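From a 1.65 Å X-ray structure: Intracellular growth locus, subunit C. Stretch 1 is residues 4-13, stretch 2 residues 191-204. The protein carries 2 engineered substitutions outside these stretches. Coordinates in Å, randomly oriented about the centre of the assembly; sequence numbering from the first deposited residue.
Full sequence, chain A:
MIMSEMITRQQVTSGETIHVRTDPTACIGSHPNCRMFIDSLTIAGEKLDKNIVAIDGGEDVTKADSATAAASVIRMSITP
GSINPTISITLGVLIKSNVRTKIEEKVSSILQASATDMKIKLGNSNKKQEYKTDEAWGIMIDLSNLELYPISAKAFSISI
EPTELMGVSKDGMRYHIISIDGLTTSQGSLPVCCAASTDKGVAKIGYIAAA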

# COMPACT_ATOMS: atom_id res chain seq x y z
N SER A 4 -9.42 0.84 -19.21
CA SER A 4 -9.06 -0.39 -18.48
C SER A 4 -8.21 0.00 -17.26
O SER A 4 -8.10 -0.71 -16.28
N GLU A 5 -7.59 1.16 -17.40
CA GLU A 5 -6.73 1.82 -16.44
C GLU A 5 -7.37 1.85 -15.04
O GLU A 5 -8.53 2.28 -14.87
N MSE A 6 -6.61 1.45 -14.03
CA MSE A 6 -7.12 1.50 -12.67
C MSE A 6 -7.50 2.93 -12.25
O MSE A 6 -8.53 3.16 -11.61
N ILE A 7 -6.67 3.91 -12.59
CA ILE A 7 -7.01 5.30 -12.26
C ILE A 7 -7.28 6.07 -13.55
O ILE A 7 -6.39 6.18 -14.42
N THR A 8 -8.50 6.60 -13.69
CA THR A 8 -8.88 7.32 -14.91
C THR A 8 -8.56 8.82 -14.84
O THR A 8 -8.59 9.42 -13.77
N ARG A 9 -8.28 9.43 -15.99
CA ARG A 9 -7.99 10.86 -16.03
C ARG A 9 -9.17 11.65 -15.43
O ARG A 9 -8.97 12.64 -14.72
N GLN A 10 -10.40 11.22 -15.72
CA GLN A 10 -11.60 11.86 -15.16
C GLN A 10 -11.56 11.88 -13.62
O GLN A 10 -11.86 12.91 -13.01
N GLN A 11 -11.23 10.76 -12.97
CA GLN A 11 -11.13 10.78 -11.51
C GLN A 11 -10.12 11.81 -11.01
O GLN A 11 -10.37 12.51 -10.03
N VAL A 12 -8.96 11.87 -11.66
CA VAL A 12 -7.90 12.78 -11.25
C VAL A 12 -8.30 14.24 -11.50
O VAL A 12 -8.04 15.11 -10.67
N THR A 13 -8.90 14.52 -12.64
CA THR A 13 -9.27 15.90 -12.92
C THR A 13 -10.41 16.38 -11.99
O THR A 13 -10.37 17.50 -11.48
N PRO A 191 1.79 11.36 -6.93
CA PRO A 191 1.98 11.18 -8.38
C PRO A 191 1.11 9.95 -8.81
O PRO A 191 1.00 8.96 -8.05
N VAL A 192 0.46 10.04 -9.97
CA VAL A 192 -0.36 8.95 -10.49
C VAL A 192 -0.11 8.80 -11.99
O VAL A 192 0.57 9.63 -12.59
N CYS A 193 -0.60 7.72 -12.56
CA CYS A 193 -0.50 7.55 -14.02
C CYS A 193 -1.74 6.80 -14.39
O CYS A 193 -2.12 5.81 -13.71
N CYS A 194 -2.35 7.25 -15.49
CA CYS A 194 -3.62 6.71 -15.94
C CYS A 194 -3.51 5.66 -17.03
O CYS A 194 -2.66 4.76 -16.88
N ALA A 195 -4.31 5.75 -18.10
CA ALA A 195 -4.36 4.69 -19.12
C ALA A 195 -3.04 4.28 -19.77
O ALA A 195 -2.66 3.10 -19.78
N ALA A 196 -2.39 5.27 -20.34
CA ALA A 196 -1.15 5.06 -21.05
C ALA A 196 0.02 5.53 -20.18
O ALA A 196 -0.20 6.26 -19.19
N SER A 197 1.23 5.09 -20.51
CA SER A 197 2.43 5.46 -19.76
C SER A 197 2.74 6.95 -19.84
O SER A 197 3.45 7.47 -19.00
N THR A 198 2.18 7.63 -20.85
CA THR A 198 2.39 9.06 -21.01
C THR A 198 1.22 9.85 -20.32
O THR A 198 1.08 11.06 -20.50
N ASP A 199 0.39 9.16 -19.53
CA ASP A 199 -0.76 9.83 -18.88
C ASP A 199 -0.46 10.15 -17.41
O ASP A 199 -1.30 9.91 -16.50
N LYS A 200 0.74 10.67 -17.15
CA LYS A 200 1.13 11.01 -15.78
C LYS A 200 0.39 12.22 -15.22
O LYS A 200 -0.03 13.14 -15.94
N GLY A 201 0.19 12.22 -13.92
CA GLY A 201 -0.47 13.35 -13.35
C GLY A 201 -0.17 13.42 -11.89
O GLY A 201 0.61 12.65 -11.35
N VAL A 202 -0.82 14.38 -11.25
CA VAL A 202 -0.67 14.59 -9.81
C VAL A 202 -2.07 14.70 -9.24
O VAL A 202 -2.84 15.59 -9.62
N ALA A 203 -2.40 13.81 -8.31
CA ALA A 203 -3.70 13.86 -7.70
C ALA A 203 -3.60 14.72 -6.44
O ALA A 203 -2.85 14.38 -5.53
N LYS A 204 -4.34 15.82 -6.39
CA LYS A 204 -4.37 16.67 -5.20
C LYS A 204 -5.30 15.96 -4.21
O LYS A 204 -6.45 15.61 -4.55

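Stretch 1 comes in as a loop, turns at T8 into a helix, and lies against a strand-loop-strand unit of stretch 2, burying 474 Å² in total. S4 stays clear of the contact, and the packing begins at E5. Its CA-to-CB bond points toward stretch 2, and chi1 is p. The aliphatic base of the side chain rests on the loop backbone, with E5 CB 3.4 Å from A195 CA, while E5 OE1 comes within 3.5 Å of A195 CB. M6, a selenomethionine with chi1 t, leads its end away and contributes nothing.

I7 is buried with an m,t rotamer. Its CB points sideways, yet its branches still find apolar partners: I7 CD1 lies 4.4 Å from V192 CG1, and I7 CG2 lies 4.3 Å from C194 SG. The backbone adds a CA-H...O contact, C194 CA to I7 O at 3.2 Å. Water 1 bridges the two stretches where no direct hydrogen bond does, accepting from I7 N at 2.8 Å and donating to C193 O at 2.9 Å.

T8 points away and serves the helix instead. With chi1 p, T8 OG1 accepts from Q11 N at 3.2 Å, the capping bond at the helix N-terminus, within stretch 1.

R9 leaves sideways, but its t,p,p side chain brings the guanidinium back to the strand. C194 SG, on an m rotamer, sits over one face of that group, 4.0 Å from R9 NH2. Near the plane at its edge are backbone carbonyls: R9 NH2 gives a weak hydrogen bond to K200 O at 3.1 Å and lies 2.9 Å from D199 O. R9 NH1 reaches water 2 weakly at 3.4 Å, and the same water accepts from V202 N at 3.1 Å. G201 leaves room for the arginine: an ideal CB there would point toward stretch 1 and clash with R9 NH1 at 2.7 Å. D199 in turn holds its own loop: D199 OD2 accepts from A196 N at 2.8 Å, bracing the type I turn that D199 N closes on A196 O at 3.0 Å.

Q10 points away and Q11 sideways, both out of contact. V12 returns inward as the helix's apolar contact, chi1 t. V12 CG2 packs 3.9 Å from C194 SG and 4.0 Å from V192 CG2, and V12 CG1 also reaches the second strand, 3.9 Å from V202 O and 4.5 Å from A203 CB. C194 is the shared element, touched by E5, I7, T8, R9 and V12 alike.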

# COMPACT_ATOMS: atom_id res chain seq x y z
CB SER A 4 -8.26 -1.30 -19.41
OG SER A 4 -7.40 -0.52 -20.22
CB GLU A 5 -6.57 3.26 -16.92
CG GLU A 5 -7.92 4.00 -16.83
CD GLU A 5 -8.26 4.91 -17.97
OE1 GLU A 5 -7.83 6.07 -17.94
OE2 GLU A 5 -8.98 4.49 -18.90
CB MSE A 6 -6.09 0.90 -11.73
CG MSE A 6 -6.53 0.79 -10.26
SE MSE A 6 -7.62 -0.63 -9.98
CE MSE A 6 -6.80 -1.85 -10.46
CB ILE A 7 -5.90 5.95 -11.51
CG1 ILE A 7 -5.62 5.14 -10.21
CG2 ILE A 7 -6.30 7.40 -11.17
CD1 ILE A 7 -4.34 5.58 -9.50
CB THR A 8 -10.44 7.17 -15.21
OG1 THR A 8 -11.19 7.83 -14.15
CG2 THR A 8 -10.84 5.69 -15.27
CB ARG A 9 -7.71 11.30 -17.46
CG ARG A 9 -7.50 12.81 -17.60
CD ARG A 9 -6.45 13.34 -16.63
NE ARG A 9 -5.17 12.65 -16.78
CZ ARG A 9 -4.08 12.94 -16.07
NH1 ARG A 9 -4.13 13.91 -15.16
NH2 ARG A 9 -2.96 12.27 -16.29
CB GLN A 10 -12.85 11.11 -15.63
CG GLN A 10 -14.14 11.47 -14.83
CD GLN A 10 -14.67 12.87 -15.14
OE1 GLN A 10 -14.47 13.41 -16.25
NE2 GLN A 10 -15.39 13.46 -14.18
CB GLN A 11 -10.65 9.42 -10.98
CG GLN A 11 -11.74 8.37 -10.83
CD GLN A 11 -11.16 7.02 -10.56
OE1 GLN A 11 -11.27 6.48 -9.43
NE2 GLN A 11 -10.53 6.45 -11.58
CB VAL A 12 -6.57 12.48 -12.02
CG1 VAL A 12 -5.42 13.41 -11.52
CG2 VAL A 12 -6.19 11.04 -11.82
CB THR A 13 -9.72 16.05 -14.37
OG1 THR A 13 -8.60 15.79 -15.24
CG2 THR A 13 -10.28 17.49 -14.62
CB PRO A 191 3.47 10.84 -8.51
CG PRO A 191 4.09 11.41 -7.35
CD PRO A 191 3.07 11.18 -6.22
CB VAL A 192 -1.89 9.20 -10.27
CG1 VAL A 192 -2.15 9.29 -8.78
CG2 VAL A 192 -2.36 10.43 -11.05
CB CYS A 193 0.71 6.72 -14.42
SG CYS A 193 0.95 6.77 -16.24
CB CYS A 194 -4.55 7.88 -16.32
SG CYS A 194 -4.75 9.04 -14.88
CB ALA A 195 -5.40 5.09 -20.24
CB ALA A 196 -1.24 5.81 -22.37
CB SER A 197 3.67 4.67 -20.22
OG SER A 197 4.04 5.09 -21.53
CB THR A 198 2.39 9.39 -22.52
OG1 THR A 198 1.15 8.93 -23.09
CG2 THR A 198 3.56 8.68 -23.25
CB ASP A 199 -2.02 8.96 -18.95
CG ASP A 199 -2.68 8.97 -20.31
OD1 ASP A 199 -2.64 10.03 -20.98
OD2 ASP A 199 -3.27 7.94 -20.69
CB LYS A 200 2.62 11.26 -15.71
CG LYS A 200 3.42 10.06 -16.18
CD LYS A 200 4.88 10.21 -15.86
CE LYS A 200 5.66 9.04 -16.45
NZ LYS A 200 7.05 8.94 -15.89
CB VAL A 202 0.09 15.90 -9.54
CG1 VAL A 202 0.08 16.21 -8.00
CG2 VAL A 202 1.51 15.78 -10.09
CB ALA A 203 -4.11 12.50 -7.33
CB LYS A 204 -4.91 18.07 -5.58
CG LYS A 204 -5.10 19.05 -4.42
CD LYS A 204 -3.82 19.38 -3.61
CE LYS A 204 -4.02 20.76 -2.93
NZ LYS A 204 -5.48 20.99 -2.57
O HOH W 1 -4.04 3.66 -13.56
O HOH W 2 -2.48 16.17 -13.19